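Local structure of probable ATP-dependent kinase TDA10 (Saccharomyces cerevisiae, 1ODF) at residues P21-F24 / E25-N28; T210-N213 / I214-Y218; R221-Q224 / E225-I229. The protein is probably an ATP-dependent kinase of still unknown specificity, with a fold closely resembling that of bacterial pantothenate kinase. One frame throughout, in Å; residues are numbered along the deposited sequence.

Contact 1 of 3, residues P21-F24 / E25-N28; sequences PEWF and ETGN
The carbonyl oxygen of W23 is gripped from several sides. The backbone N of T26 donates to W23 O over 3.1 Å, approaching from 59° above the carbonyl plane, and a water donates to W23 O and also to N28 O. T26 OG1 is modelled only 2.4 Å from W23 O; the hydroxyl is assigned as donor there, but so short a bond is doubtful in its exact length. That hydroxyl oxygen is in turn an acceptor: N28 ND2 reaches T26 OG1 at 2.7 Å with the hydroxyl close to its amide plane, and N28 N adds a weak bond. Thus held, the N28 side chain lies over one face of the W23 indole, its amide within 8° of the ring plane. N28 CB sits 3.4 Å from W23 CZ2, toward the rim, and T26 OG1 is above the same face. With W23 CG anti to its backbone N (chi1 160°), the ring extends along the chain toward these residues; it also packs on C30, K203 and I268. On another side, E22 and E25 run side by side, and the E22 carboxylate is paired with K18. G27 N bonds F24 O at 3.0 Å, closing a type I beta turn. Positive phi at G27 then takes the chain out of helical geometry, a C-terminal helix end at which glycine adopts positive phi, here ending helix 8-24.

Contact 2 of 3, residues T210-N213 / I214-Y218; sequences TTDN and INNVY
N213 and N215 meet obliquely, their amide planes turned 66° against each other, and the touching pair is N213 ND2 with N215 CB at 3.3 Å. The N213 amide is oblique to that of N215 but nearly perpendicular, at 81°, to that of N216, so it presents no parallel surface to either asparagine. With CG anti to the backbone N (chi1 -180°), N213 swings its amide forward beside the peptide that follows, and N213 CG comes within 3.6 Å of N215 N. The N216 side chain points back toward residues 211-213, where its amide also stands nearly square to the D212 carboxylate; which end of that amide carries the nitrogen is uncertain. T211 divides its branches: OG1 is hydrogen-bonded to I275 O on the neighbouring strand, whereas CG2 approaches I214 N at 4.1 Å. The I214 side chain packs on L256 and on P39, the latter a predicted ATP-binding residue. N216 N bonds N213 O over 3.0 Å, although the position of that oxygen is less certain, and a type I beta turn results. The whole is a strand-to-helix junction, carrying parallel strand 204-211 into helix 216-232 beside the predicted P-loop of an alpha/beta kinase fold.

Contact 3 of 3, residues R221-Q224 / E225-I229; sequences RLQQ and EHELI
R221 and E225 form an i to i+4 salt bridge on one flank of helix 216-232, bridging a single helical turn. It is a long one: R221 NH1 lies 3.6 Å from E225 OE1. The oxygen sits at the edge of the guanidinium, near its plane, but the carboxylate is turned 77° against that plane, so the two groups do not form a flat, two-pronged pair. Both chains bend at chi2 to meet, R221 at 52° and E225 at 73°. The other oxygen, E225 OE2, is satisfied by the backbone N of M236, and E225 is buried, with V241 against it; the carboxylate thus has a charged partner for one oxygen and an amide for the other. R221 has a second partner too, a cation-pi contact with F244, and its side chain is about 6 Å from that of Q40, a predicted ATP-binding residue, and about 6 Å from a bound sulfate.

The backbone is satisfied in regular alpha-helical fashion. E225 N donates to R221 O at 3.1 Å, and L228 N to Q224 O at 3.2 Å. E227 N likewise donates to Q223 O, an oxygen whose position is less sure. Beside that bond the E227 carboxylate comes up to the aliphatic part of the glutamine, E227 OE2 being 3.4 Å from Q223 CG. H226 N completes the series with a bond to L222 O. Because H226 CG stands anti to its own carbonyl carbon, beside the backbone N, the imidazole folds back over the preceding turn. H226 NE2 is hydrogen-bonded to D238 OD1 at the start of helix 238-246, while L222 O lies below one ring face, offset toward the rim and 3.1 Å from H226 CG.

How the contacts relate
All three are surface contacts, but contacts 1 and 3 each include one buried residue, W23 and E225; none of the residues that touch in contact 2 is buried. Contacts 2 and 3 share helix 216-232, adjoin in sequence and have centres about 17 Å apart on the same side of the chain's centre; contact 1, at the end of helix 8-24, lies across that centre from contact 3, their centres about 43 Å apart. The chemistry follows position. A helix end exposes carbonyls that a hydroxyl and water can take up. Contacts 2 and 3 both lie near the predicted ATP site, the former gathering asparagines at a strand-to-helix turn, the latter pairing charges mid-helix.

Contact 1 of 3, residues P21-F24 / E25-N28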
ATOM      1  N   PRO A  21       7.691 -14.926 -15.188  1.00 33.16           N
ATOM      2  CA  PRO A  21       7.741 -16.090 -16.076  1.00 33.48           C
ATOM      3  C   PRO A  21       8.138 -17.349 -15.291  1.00 34.01           C
ATOM      4  O   PRO A  21       7.625 -18.441 -15.547  1.00 32.44           O
ATOM      5  CB  PRO A  21       8.787 -15.685 -17.109  1.00 33.36           C
ATOM      6  CG  PRO A  21       8.579 -14.183 -17.200  1.00 34.52           C
ATOM      7  CD  PRO A  21       8.488 -13.814 -15.740  1.00 34.33           C
ATOM      8  N   GLU A  22       9.049 -17.184 -14.334  1.00 32.71           N
ATOM      9  CA  GLU A  22       9.487 -18.297 -13.505  1.00 33.88           C
ATOM     10  C   GLU A  22       8.343 -18.814 -12.625  1.00 33.81           C
ATOM     11  O   GLU A  22       8.286 -20.002 -12.296  1.00 34.53           O
ATOM     12  CB  GLU A  22      10.694 -17.885 -12.655  1.00 34.62           C
ATOM     13  CG  GLU A  22      12.017 -17.956 -13.430  1.00 34.83           C
ATOM     14  CD  GLU A  22      13.220 -17.446 -12.641  1.00 38.77           C
ATOM     15  OE1 GLU A  22      13.180 -17.464 -11.389  1.00 38.94           O
ATOM     16  OE2 GLU A  22      14.221 -17.038 -13.279  1.00 40.45           O
ATOM     17  N   TRP A  23       7.434 -17.927 -12.240  1.00 32.61           N
ATOM     18  CA  TRP A  23       6.291 -18.348 -11.448  1.00 32.25           C
ATOM     19  C   TRP A  23       5.330 -19.154 -12.342  1.00 33.55           C
ATOM     20  O   TRP A  23       4.802 -20.184 -11.929  1.00 31.59           O
ATOM     21  CB  TRP A  23       5.567 -17.133 -10.870  1.00 32.55           C
ATOM     22  CG  TRP A  23       4.142 -17.424 -10.460  1.00 29.97           C
ATOM     23  CD1 TRP A  23       3.003 -17.079 -11.137  1.00 29.98           C
ATOM     24  CD2 TRP A  23       3.715 -18.107  -9.276  1.00 29.61           C
ATOM     25  NE1 TRP A  23       1.886 -17.498 -10.442  1.00 30.16           N
ATOM     26  CE2 TRP A  23       2.293 -18.132  -9.297  1.00 30.82           C
ATOM     27  CE3 TRP A  23       4.391 -18.703  -8.197  1.00 26.08           C
ATOM     28  CZ2 TRP A  23       1.536 -18.727  -8.274  1.00 27.04           C
ATOM     29  CZ3 TRP A  23       3.644 -19.295  -7.184  1.00 26.79           C
ATOM     30  CH2 TRP A  23       2.224 -19.301  -7.231  1.00 29.06           C
ATOM     31  N   PHE A  24       5.112 -18.681 -13.570  1.00 33.83           N
ATOM     32  CA  PHE A  24       4.223 -19.371 -14.502  1.00 35.12           C
ATOM     33  C   PHE A  24       4.787 -20.741 -14.916  1.00 36.21           C
ATOM     34  O   PHE A  24       4.038 -21.677 -15.184  1.00 33.30           O
ATOM     35  CB  PHE A  24       3.975 -18.490 -15.730  1.00 34.04           C
ATOM     36  CG  PHE A  24       3.050 -17.330 -15.462  1.00 34.85           C
ATOM     37  CD1 PHE A  24       3.224 -16.113 -16.113  1.00 33.53           C
ATOM     38  CD2 PHE A  24       1.995 -17.459 -14.559  1.00 32.48           C
ATOM     39  CE1 PHE A  24       2.358 -15.032 -15.867  1.00 33.79           C
ATOM     40  CE2 PHE A  24       1.122 -16.384 -14.308  1.00 34.29           C
ATOM     41  CZ  PHE A  24       1.305 -15.172 -14.963  1.00 32.71           C
ATOM     42  N   GLU A  25       6.110 -20.859 -14.947  1.00 37.84           N
ATOM     43  CA  GLU A  25       6.735 -22.125 -15.302  1.00 40.98           C
ATOM     44  C   GLU A  25       6.385 -23.210 -14.283  1.00 40.08           C
ATOM     45  O   GLU A  25       6.598 -24.391 -14.535  1.00 40.86           O
ATOM     46  CB  GLU A  25       8.255 -21.982 -15.350  1.00 43.70           C
ATOM     47  CG  GLU A  25       8.773 -20.967 -16.339  1.00 48.93           C
ATOM     48  CD  GLU A  25      10.288 -20.946 -16.382  1.00 52.76           C
ATOM     49  OE1 GLU A  25      10.920 -20.957 -15.297  1.00 52.26           O
ATOM     50  OE2 GLU A  25      10.844 -20.917 -17.500  1.00 55.20           O
ATOM     51  N   THR A  26       5.865 -22.801 -13.129  1.00 40.56           N
ATOM     52  CA  THR A  26       5.501 -23.737 -12.061  1.00 39.09           C
ATOM     53  C   THR A  26       4.114 -24.368 -12.288  1.00 39.75           C
ATOM     54  O   THR A  26       3.783 -25.395 -11.689  1.00 38.06           O
ATOM     55  CB  THR A  26       5.504 -23.034 -10.663  1.00 38.98           C
ATOM     56  OG1 THR A  26       4.411 -22.104 -10.575  1.00 34.96           O
ATOM     57  CG2 THR A  26       6.828 -22.284 -10.431  1.00 39.22           C
ATOM     58  N   GLY A  27       3.308 -23.747 -13.144  1.00 37.95           N
ATOM     59  CA  GLY A  27       1.985 -24.269 -13.418  1.00 39.01           C
ATOM     60  C   GLY A  27       0.955 -23.946 -12.348  1.00 38.56           C
ATOM     61  O   GLY A  27      -0.196 -24.378 -12.441  1.00 35.95           O
ATOM     62  N   ASN A  28       1.364 -23.190 -11.331  1.00 38.35           N
ATOM     63  CA  ASN A  28       0.465 -22.812 -10.241  1.00 39.32           C
ATOM     64  C   ASN A  28      -0.772 -22.077 -10.738  1.00 39.44           C
ATOM     65  O   ASN A  28      -0.668 -21.085 -11.452  1.00 40.79           O
ATOM     66  CB  ASN A  28       1.194 -21.922  -9.228  1.00 39.49           C
ATOM     67  CG  ASN A  28       1.920 -22.716  -8.169  1.00 38.44           C
ATOM     68  OD1 ASN A  28       1.302 -23.277  -7.265  1.00 38.70           O
ATOM     69  ND2 ASN A  28       3.238 -22.775  -8.277  1.00 39.79           N
TER
HETATM   70  O   HOH W   1       1.766 -20.198 -12.300  1.00 39.28           O

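Contact 2 of 3, residues T210-N213 / I214-Y218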
ATOM      1  N   THR A 210      12.457   2.559  -0.427  1.00 36.56           N
ATOM      2  CA  THR A 210      12.857   3.200   0.811  1.00 37.32           C
ATOM      3  C   THR A 210      13.691   4.426   0.404  1.00 39.33           C
ATOM      4  O   THR A 210      14.034   4.584  -0.771  1.00 39.18           O
ATOM      5  CB  THR A 210      13.663   2.261   1.739  1.00 36.47           C
ATOM      6  OG1 THR A 210      13.676   2.822   3.058  1.00 34.88           O
ATOM      7  CG2 THR A 210      15.097   2.098   1.251  1.00 32.10           C
ATOM      8  N   THR A 211      14.001   5.301   1.352  1.00 40.73           N
ATOM      9  CA  THR A 211      14.768   6.497   1.027  1.00 42.07           C
ATOM     10  C   THR A 211      15.879   6.735   2.048  1.00 43.90           C
ATOM     11  O   THR A 211      15.905   6.082   3.090  1.00 45.47           O
ATOM     12  CB  THR A 211      13.825   7.729   0.946  1.00 41.23           C
ATOM     13  OG1 THR A 211      14.564   8.880   0.522  1.00 42.79           O
ATOM     14  CG2 THR A 211      13.171   7.997   2.291  1.00 34.16           C
ATOM     15  N   ASP A 212      16.800   7.647   1.740  1.00 45.82           N
ATOM     16  CA  ASP A 212      17.919   7.956   2.638  1.00 47.77           C
ATOM     17  C   ASP A 212      17.489   8.752   3.866  1.00 48.47           C
ATOM     18  O   ASP A 212      18.133   8.701   4.913  1.00 48.46           O
ATOM     19  CB  ASP A 212      19.005   8.730   1.886  1.00 49.68           C
ATOM     20  CG  ASP A 212      18.449   9.912   1.116  1.00 51.97           C
ATOM     21  OD1 ASP A 212      17.663  10.683   1.701  1.00 53.92           O
ATOM     22  OD2 ASP A 212      18.800  10.073  -0.073  1.00 54.07           O
ATOM     23  N   ASN A 213      16.404   9.506   3.737  1.00 50.36           N
ATOM     24  CA  ASN A 213      15.901  10.281   4.867  1.00 52.54           C
ATOM     25  C   ASN A 213      14.383  10.283   4.840  1.00 51.85           C
ATOM     26  O   ASN A 213      13.770  10.716   3.863  1.00 51.56           O
ATOM     27  CB  ASN A 213      16.434  11.715   4.824  1.00 53.85           C
ATOM     28  CG  ASN A 213      15.940  12.550   5.989  1.00 55.52           C
ATOM     29  OD1 ASN A 213      16.016  12.132   7.149  1.00 57.63           O
ATOM     30  ND2 ASN A 213      15.434  13.741   5.689  1.00 57.80           N
ATOM     31  N   ILE A 214      13.779   9.804   5.921  1.00 51.92           N
ATOM     32  CA  ILE A 214      12.330   9.726   5.989  1.00 54.27           C
ATOM     33  C   ILE A 214      11.637  11.092   6.001  1.00 56.69           C
ATOM     34  O   ILE A 214      10.448  11.198   5.683  1.00 56.44           O
ATOM     35  CB  ILE A 214      11.867   8.906   7.218  1.00 52.43           C
ATOM     36  CG1 ILE A 214      10.423   8.445   7.005  1.00 53.01           C
ATOM     37  CG2 ILE A 214      11.973   9.738   8.487  1.00 52.09           C
ATOM     38  CD1 ILE A 214      10.222   7.612   5.730  1.00 48.72           C
ATOM     39  N   ASN A 215      12.373  12.138   6.362  1.00 57.12           N
ATOM     40  CA  ASN A 215      11.782  13.466   6.387  1.00 56.85           C
ATOM     41  C   ASN A 215      11.593  13.980   4.967  1.00 55.28           C
ATOM     42  O   ASN A 215      11.085  15.081   4.751  1.00 55.22           O
ATOM     43  CB  ASN A 215      12.637  14.425   7.221  1.00 56.78           C
ATOM     44  CG  ASN A 215      12.502  14.168   8.711  1.00 57.62           C
ATOM     45  OD1 ASN A 215      11.390  14.063   9.235  1.00 57.90           O
ATOM     46  ND2 ASN A 215      13.632  14.068   9.404  1.00 60.36           N
ATOM     47  N   ASN A 216      11.995  13.167   3.998  1.00 54.23           N
ATOM     48  CA  ASN A 216      11.822  13.527   2.600  1.00 52.75           C
ATOM     49  C   ASN A 216      10.324  13.571   2.341  1.00 51.84           C
ATOM     50  O   ASN A 216       9.852  14.273   1.445  1.00 52.11           O
ATOM     51  CB  ASN A 216      12.467  12.481   1.685  1.00 53.97           C
ATOM     52  CG  ASN A 216      13.982  12.575   1.666  1.00 54.62           C
ATOM     53  OD1 ASN A 216      14.656  11.820   0.961  1.00 54.41           O
ATOM     54  ND2 ASN A 216      14.523  13.505   2.441  1.00 52.93           N
ATOM     55  N   VAL A 217       9.579  12.815   3.142  1.00 49.61           N
ATOM     56  CA  VAL A 217       8.133  12.753   3.009  1.00 48.95           C
ATOM     57  C   VAL A 217       7.502  14.135   3.176  1.00 47.70           C
ATOM     58  O   VAL A 217       6.596  14.490   2.426  1.00 46.09           O
ATOM     59  CB  VAL A 217       7.520  11.752   4.027  1.00 48.00           C
ATOM     60  CG1 VAL A 217       5.996  11.822   3.993  1.00 49.42           C
ATOM     61  CG2 VAL A 217       7.972  10.339   3.689  1.00 47.69           C
ATOM     62  N   TYR A 218       7.973  14.911   4.151  1.00 47.52           N
ATOM     63  CA  TYR A 218       7.431  16.255   4.350  1.00 47.29           C
ATOM     64  C   TYR A 218       7.674  17.042   3.074  1.00 48.21           C
ATOM     65  O   TYR A 218       6.756  17.645   2.510  1.00 47.12           O
ATOM     66  CB  TYR A 218       8.119  16.980   5.511  1.00 46.52           C
ATOM     67  CG  TYR A 218       7.757  16.461   6.881  1.00 46.70           C
ATOM     68  CD1 TYR A 218       8.566  15.524   7.531  1.00 48.07           C
ATOM     69  CD2 TYR A 218       6.608  16.907   7.534  1.00 45.46           C
ATOM     70  CE1 TYR A 218       8.238  15.049   8.796  1.00 46.78           C
ATOM     71  CE2 TYR A 218       6.267  16.436   8.801  1.00 45.91           C
ATOM     72  CZ  TYR A 218       7.087  15.508   9.425  1.00 46.25           C
ATOM     73  OH  TYR A 218       6.752  15.024  10.667  1.00 45.51           O
TER

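Contact 3 of 3, residues R221-Q224 / E225-I229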
ATOM      1  N   ARG A 221       5.415  16.175   0.093  1.00 52.25           N
ATOM      2  CA  ARG A 221       4.033  16.620   0.207  1.00 55.05           C
ATOM      3  C   ARG A 221       3.921  18.149   0.168  1.00 55.87           C
ATOM      4  O   ARG A 221       2.902  18.689  -0.266  1.00 56.25           O
ATOM      5  CB  ARG A 221       3.386  16.076   1.481  1.00 55.72           C
ATOM      6  CG  ARG A 221       1.881  16.330   1.532  1.00 59.48           C
ATOM      7  CD  ARG A 221       1.197  15.834   0.251  1.00 60.95           C
ATOM      8  NE  ARG A 221      -0.138  16.406   0.085  1.00 64.79           N
ATOM      9  CZ  ARG A 221      -1.255  15.885   0.585  1.00 65.87           C
ATOM     10  NH1 ARG A 221      -2.417  16.492   0.380  1.00 66.73           N
ATOM     11  NH2 ARG A 221      -1.219  14.749   1.267  1.00 66.94           N
ATOM     12  N   LEU A 222       4.964  18.841   0.621  1.00 56.03           N
ATOM     13  CA  LEU A 222       4.974  20.301   0.600  1.00 57.06           C
ATOM     14  C   LEU A 222       4.982  20.746  -0.855  1.00 58.45           C
ATOM     15  O   LEU A 222       4.318  21.717  -1.226  1.00 58.88           O
ATOM     16  CB  LEU A 222       6.216  20.850   1.312  1.00 55.63           C
ATOM     17  CG  LEU A 222       6.153  20.931   2.841  1.00 56.93           C
ATOM     18  CD1 LEU A 222       7.562  20.992   3.421  1.00 57.13           C
ATOM     19  CD2 LEU A 222       5.333  22.147   3.257  1.00 55.52           C
ATOM     20  N   GLN A 223       5.735  20.020  -1.675  1.00 58.71           N
ATOM     21  CA  GLN A 223       5.828  20.323  -3.091  1.00 59.60           C
ATOM     22  C   GLN A 223       4.461  20.151  -3.736  1.00 59.61           C
ATOM     23  O   GLN A 223       3.940  21.075  -4.361  1.00 59.60           O
ATOM     24  CB  GLN A 223       6.832  19.390  -3.768  1.00 61.95           C
ATOM     25  CG  GLN A 223       6.791  19.435  -5.293  1.00 67.40           C
ATOM     26  CD  GLN A 223       7.479  18.238  -5.944  1.00 71.22           C
ATOM     27  OE1 GLN A 223       7.385  18.039  -7.161  1.00 72.85           O
ATOM     28  NE2 GLN A 223       8.175  17.437  -5.137  1.00 71.74           N
ATOM     29  N   GLN A 224       3.888  18.963  -3.570  1.00 59.47           N
ATOM     30  CA  GLN A 224       2.587  18.630  -4.142  1.00 59.72           C
ATOM     31  C   GLN A 224       1.516  19.682  -3.840  1.00 58.35           C
ATOM     32  O   GLN A 224       0.785  20.114  -4.734  1.00 57.43           O
ATOM     33  CB  GLN A 224       2.132  17.262  -3.619  1.00 61.25           C
ATOM     34  CG  GLN A 224       0.900  16.702  -4.313  1.00 64.55           C
ATOM     35  CD  GLN A 224       0.445  15.365  -3.736  1.00 67.07           C
ATOM     36  OE1 GLN A 224      -0.030  15.285  -2.599  1.00 66.83           O
ATOM     37  NE2 GLN A 224       0.590  14.306  -4.524  1.00 68.06           N
ATOM     38  N   GLU A 225       1.437  20.098  -2.581  1.00 57.07           N
ATOM     39  CA  GLU A 225       0.445  21.075  -2.153  1.00 56.56           C
ATOM     40  C   GLU A 225       0.675  22.483  -2.721  1.00 56.06           C
ATOM     41  O   GLU A 225      -0.279  23.209  -3.009  1.00 54.06           O
ATOM     42  CB  GLU A 225       0.406  21.134  -0.624  1.00 57.92           C
ATOM     43  CG  GLU A 225      -0.942  21.557  -0.064  1.00 60.52           C
ATOM     44  CD  GLU A 225      -1.991  20.461  -0.186  1.00 61.97           C
ATOM     45  OE1 GLU A 225      -1.930  19.666  -1.151  1.00 62.57           O
ATOM     46  OE2 GLU A 225      -2.887  20.403   0.682  1.00 63.84           O
ATOM     47  N   HIS A 226       1.938  22.870  -2.870  1.00 55.31           N
ATOM     48  CA  HIS A 226       2.273  24.187  -3.404  1.00 53.57           C
ATOM     49  C   HIS A 226       1.802  24.296  -4.849  1.00 52.79           C
ATOM     50  O   HIS A 226       1.352  25.358  -5.296  1.00 51.43           O
ATOM     51  CB  HIS A 226       3.785  24.431  -3.328  1.00 53.15           C
ATOM     52  CG  HIS A 226       4.281  24.743  -1.949  1.00 53.95           C
ATOM     53  ND1 HIS A 226       5.623  24.850  -1.647  1.00 54.52           N
ATOM     54  CD2 HIS A 226       3.615  24.972  -0.791  1.00 53.52           C
ATOM     55  CE1 HIS A 226       5.761  25.133  -0.363  1.00 53.71           C
ATOM     56  NE2 HIS A 226       4.559  25.212   0.180  1.00 52.63           N
ATOM     57  N   GLU A 227       1.899  23.184  -5.569  1.00 51.73           N
ATOM     58  CA  GLU A 227       1.489  23.139  -6.963  1.00 53.27           C
ATOM     59  C   GLU A 227      -0.030  23.244  -7.078  1.00 52.39           C
ATOM     60  O   GLU A 227      -0.544  23.922  -7.967  1.00 52.97           O
ATOM     61  CB  GLU A 227       1.998  21.850  -7.588  1.00 54.46           C
ATOM     62  CG  GLU A 227       3.424  21.568  -7.160  1.00 59.86           C
ATOM     63  CD  GLU A 227       3.987  20.290  -7.736  1.00 61.81           C
ATOM     64  OE1 GLU A 227       3.273  19.264  -7.719  1.00 63.45           O
ATOM     65  OE2 GLU A 227       5.151  20.315  -8.191  1.00 62.47           O
ATOM     66  N   LEU A 228      -0.745  22.587  -6.168  1.00 51.52           N
ATOM     67  CA  LEU A 228      -2.203  22.638  -6.177  1.00 50.82           C
ATOM     68  C   LEU A 228      -2.674  24.071  -5.931  1.00 51.39           C
ATOM     69  O   LEU A 228      -3.568  24.570  -6.618  1.00 51.34           O
ATOM     70  CB  LEU A 228      -2.787  21.727  -5.096  1.00 49.14           C
ATOM     71  CG  LEU A 228      -4.309  21.858  -4.905  1.00 49.48           C
ATOM     72  CD1 LEU A 228      -5.032  21.404  -6.175  1.00 46.23           C
ATOM     73  CD2 LEU A 228      -4.762  21.034  -3.701  1.00 48.99           C
ATOM     74  N   ILE A 229      -2.069  24.725  -4.944  1.00 51.18           N
ATOM     75  CA  ILE A 229      -2.433  26.094  -4.610  1.00 52.55           C
ATOM     76  C   ILE A 229      -2.184  27.040  -5.788  1.00 52.51           C
ATOM     77  O   ILE A 229      -3.058  27.837  -6.138  1.00 52.11           O
ATOM     78  CB  ILE A 229      -1.643  26.595  -3.376  1.00 53.11           C
ATOM     79  CG1 ILE A 229      -1.979  25.728  -2.159  1.00 53.14           C
ATOM     80  CG2 ILE A 229      -1.979  28.056  -3.087  1.00 51.77           C
ATOM     81  CD1 ILE A 229      -1.133  26.034  -0.928  1.00 51.23           C
TER